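Multifunctional non-homologous end joining DNA repair protein LigD (Mycobacterium tuberculosis, PDB 2IRU) probably works with Ku to repair DNA double-strand breaks by non-homologous end joining, its polymerase domain, the part described here, filling gaps before the ends are sealed. Local coordinates at residues E154-V159 with K178-Y183. Sequence-based numbering, arbitrary orientation.
Sequences EVARAV and KGLHLY
Ala156 and Val159, one helical turn apart on helix 149-164, meet Leu180 and Leu182, alternate residues of strand 180-186, and their side chains make an apolar contact. The axes of 154-159 and 180-183 run nearly parallel (13°), 10.1 Å apart at their closest. Alanine suits the place of close approach: the CB of Ala156 lies 3.6 Å from CD2 of Leu180 and 4.1 Å from CD1 of Leu182, so one methyl group meets both leucines. Val159 gives a broader, branched surface. CD1 of Leu182 comes up against the branch point of Val159, 3.6 Å from its CB and 3.7 Å from its CG1. With CG beside the backbone N and anti to the carbonyl carbon (chi1 -59°), and CD1 anti to CA (chi2 -175°), Leu182 sends CD1 to the helix, where that methyl also comes within 3.7 Å of the backbone O of Ala156, a van der Waals contact.

Trp260 packs on both Ala156 and Leu182, and Leu206 of helix 192-209 touches Val159. Backbone hydrogen bonds tie Leu180 to Leu141 and Leu182 to Phe139 in strand 129-143. Between the leucines, His181, by similarity a substrate-binding residue, points to the other face of the sheet and touches Asp140, by similarity a manganese ligand. The strand's alternation thus separates apolar packing, where dispersion and water exclusion probably contribute to holding the helix, from a face consistent with nucleotide and metal binding in this primase-polymerase domain.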
loop_
_atom_site.group_PDB
_atom_site.type_symbol
_atom_site.label_atom_id
_atom_site.label_comp_id
_atom_site.label_asym_id
_atom_site.label_seq_id
_atom_site.Cartn_x
_atom_site.Cartn_y
_atom_site.Cartn_z
ATOM N N GLU A 154 -4.036 -19.807 5.882
ATOM C CA GLU A 154 -5.342 -20.269 6.322
ATOM C C GLU A 154 -6.138 -19.094 6.861
ATOM O O GLU A 154 -7.328 -18.973 6.561
ATOM C CB GLU A 154 -5.240 -21.361 7.384
ATOM C CG GLU A 154 -6.614 -21.725 7.961
ATOM C CD GLU A 154 -6.577 -22.823 9.030
ATOM O OE1 GLU A 154 -5.479 -23.285 9.411
ATOM O OE2 GLU A 154 -7.678 -23.212 9.480
ATOM N N VAL A 155 -5.484 -18.232 7.652
ATOM C CA VAL A 155 -6.170 -17.054 8.187
ATOM C C VAL A 155 -6.594 -16.131 7.024
ATOM O O VAL A 155 -7.730 -15.663 6.999
ATOM C CB VAL A 155 -5.350 -16.313 9.283
ATOM C CG1 VAL A 155 -6.037 -14.992 9.708
ATOM C CG2 VAL A 155 -5.145 -17.246 10.513
ATOM N N ALA A 156 -5.712 -15.900 6.051
ATOM C CA ALA A 156 -6.119 -15.090 4.880
ATOM C C ALA A 156 -7.335 -15.651 4.137
ATOM O O ALA A 156 -8.266 -14.888 3.789
ATOM C CB ALA A 156 -4.940 -14.866 3.920
ATOM N N ARG A 157 -7.318 -16.967 3.908
ATOM C CA ARG A 157 -8.410 -17.644 3.202
ATOM C C ARG A 157 -9.699 -17.530 4.011
ATOM O O ARG A 157 -10.792 -17.416 3.451
ATOM C CB ARG A 157 -8.048 -19.098 2.864
ATOM C CG ARG A 157 -6.984 -19.245 1.761
ATOM C CD ARG A 157 -6.799 -20.706 1.333
ATOM N NE ARG A 157 -6.533 -21.571 2.477
ATOM C CZ ARG A 157 -5.322 -21.908 2.912
ATOM N NH1 ARG A 157 -4.233 -21.462 2.295
ATOM N NH2 ARG A 157 -5.213 -22.723 3.967
ATOM N N ALA A 158 -9.566 -17.546 5.339
ATOM C CA ALA A 158 -10.718 -17.362 6.223
ATOM C C ALA A 158 -11.318 -15.959 6.155
ATOM O O ALA A 158 -12.555 -15.797 6.167
ATOM C CB ALA A 158 -10.352 -17.751 7.649
ATOM N N VAL A 159 -10.458 -14.939 6.083
ATOM C CA VAL A 159 -10.928 -13.585 5.862
ATOM C C VAL A 159 -11.656 -13.520 4.517
ATOM O O VAL A 159 -12.781 -13.011 4.432
ATOM C CB VAL A 159 -9.761 -12.555 5.880
ATOM C CG1 VAL A 159 -10.303 -11.159 5.586
ATOM C CG2 VAL A 159 -9.030 -12.615 7.220
ATOM N N LYS A 178 6.768 -8.144 6.423
ATOM C CA LYS A 178 6.369 -9.336 7.167
ATOM C C LYS A 178 4.851 -9.536 6.977
ATOM O O LYS A 178 4.337 -10.667 6.912
ATOM C CB LYS A 178 6.681 -9.115 8.652
ATOM C CG LYS A 178 6.256 -10.253 9.592
ATOM C CD LYS A 178 6.974 -10.168 10.952
ATOM C CE LYS A 178 6.387 -9.070 11.846
ATOM N NZ LYS A 178 7.246 -8.866 13.047
ATOM N N GLY A 179 4.142 -8.420 6.869
ATOM C CA GLY A 179 2.686 -8.452 6.725
ATOM C C GLY A 179 2.227 -9.154 5.458
ATOM O O GLY A 179 3.005 -9.411 4.525
ATOM N N LEU A 180 0.979 -9.576 5.493
ATOM C CA LEU A 180 0.224 -9.894 4.305
ATOM C C LEU A 180 -0.959 -8.918 4.341
ATOM O O LEU A 180 -1.660 -8.882 5.355
ATOM C CB LEU A 180 -0.278 -11.343 4.411
ATOM C CG LEU A 180 -1.234 -11.845 3.338
ATOM C CD1 LEU A 180 -0.574 -11.754 1.969
ATOM C CD2 LEU A 180 -1.672 -13.280 3.632
ATOM N N HIS A 181 -1.155 -8.101 3.297
ATOM C CA HIS A 181 -2.326 -7.233 3.219
ATOM C C HIS A 181 -3.376 -7.868 2.324
ATOM O O HIS A 181 -3.023 -8.531 1.345
ATOM C CB HIS A 181 -1.997 -5.841 2.659
ATOM C CG HIS A 181 -1.173 -5.007 3.582
ATOM N ND1 HIS A 181 -1.730 -4.294 4.627
ATOM C CD2 HIS A 181 0.146 -4.715 3.587
ATOM C CE1 HIS A 181 -0.770 -3.636 5.261
ATOM N NE2 HIS A 181 0.381 -3.899 4.662
ATOM N N LEU A 182 -4.652 -7.677 2.674
ATOM C CA LEU A 182 -5.770 -8.170 1.870
ATOM C C LEU A 182 -6.617 -6.942 1.533
ATOM O O LEU A 182 -6.936 -6.176 2.437
ATOM C CB LEU A 182 -6.677 -9.165 2.634
ATOM C CG LEU A 182 -6.001 -10.439 3.164
ATOM C CD1 LEU A 182 -7.051 -11.373 3.796
ATOM C CD2 LEU A 182 -5.298 -11.172 2.027
ATOM N N TYR A 183 -6.922 -6.744 0.253
ATOM C CA TYR A 183 -7.775 -5.649 -0.191
ATOM C C TYR A 183 -9.092 -6.200 -0.757
ATOM O O TYR A 183 -9.108 -7.233 -1.418
ATOM C CB TYR A 183 -7.097 -4.864 -1.305
ATOM C CG TYR A 183 -5.892 -4.067 -0.863
ATOM C CD1 TYR A 183 -6.045 -2.751 -0.392
ATOM C CD2 TYR A 183 -4.594 -4.613 -0.904
ATOM C CE1 TYR A 183 -4.948 -1.991 0.019
ATOM C CE2 TYR A 183 -3.459 -3.845 -0.483
ATOM C CZ TYR A 183 -3.656 -2.525 -0.036
ATOM O OH TYR A 183 -2.588 -1.759 0.390
#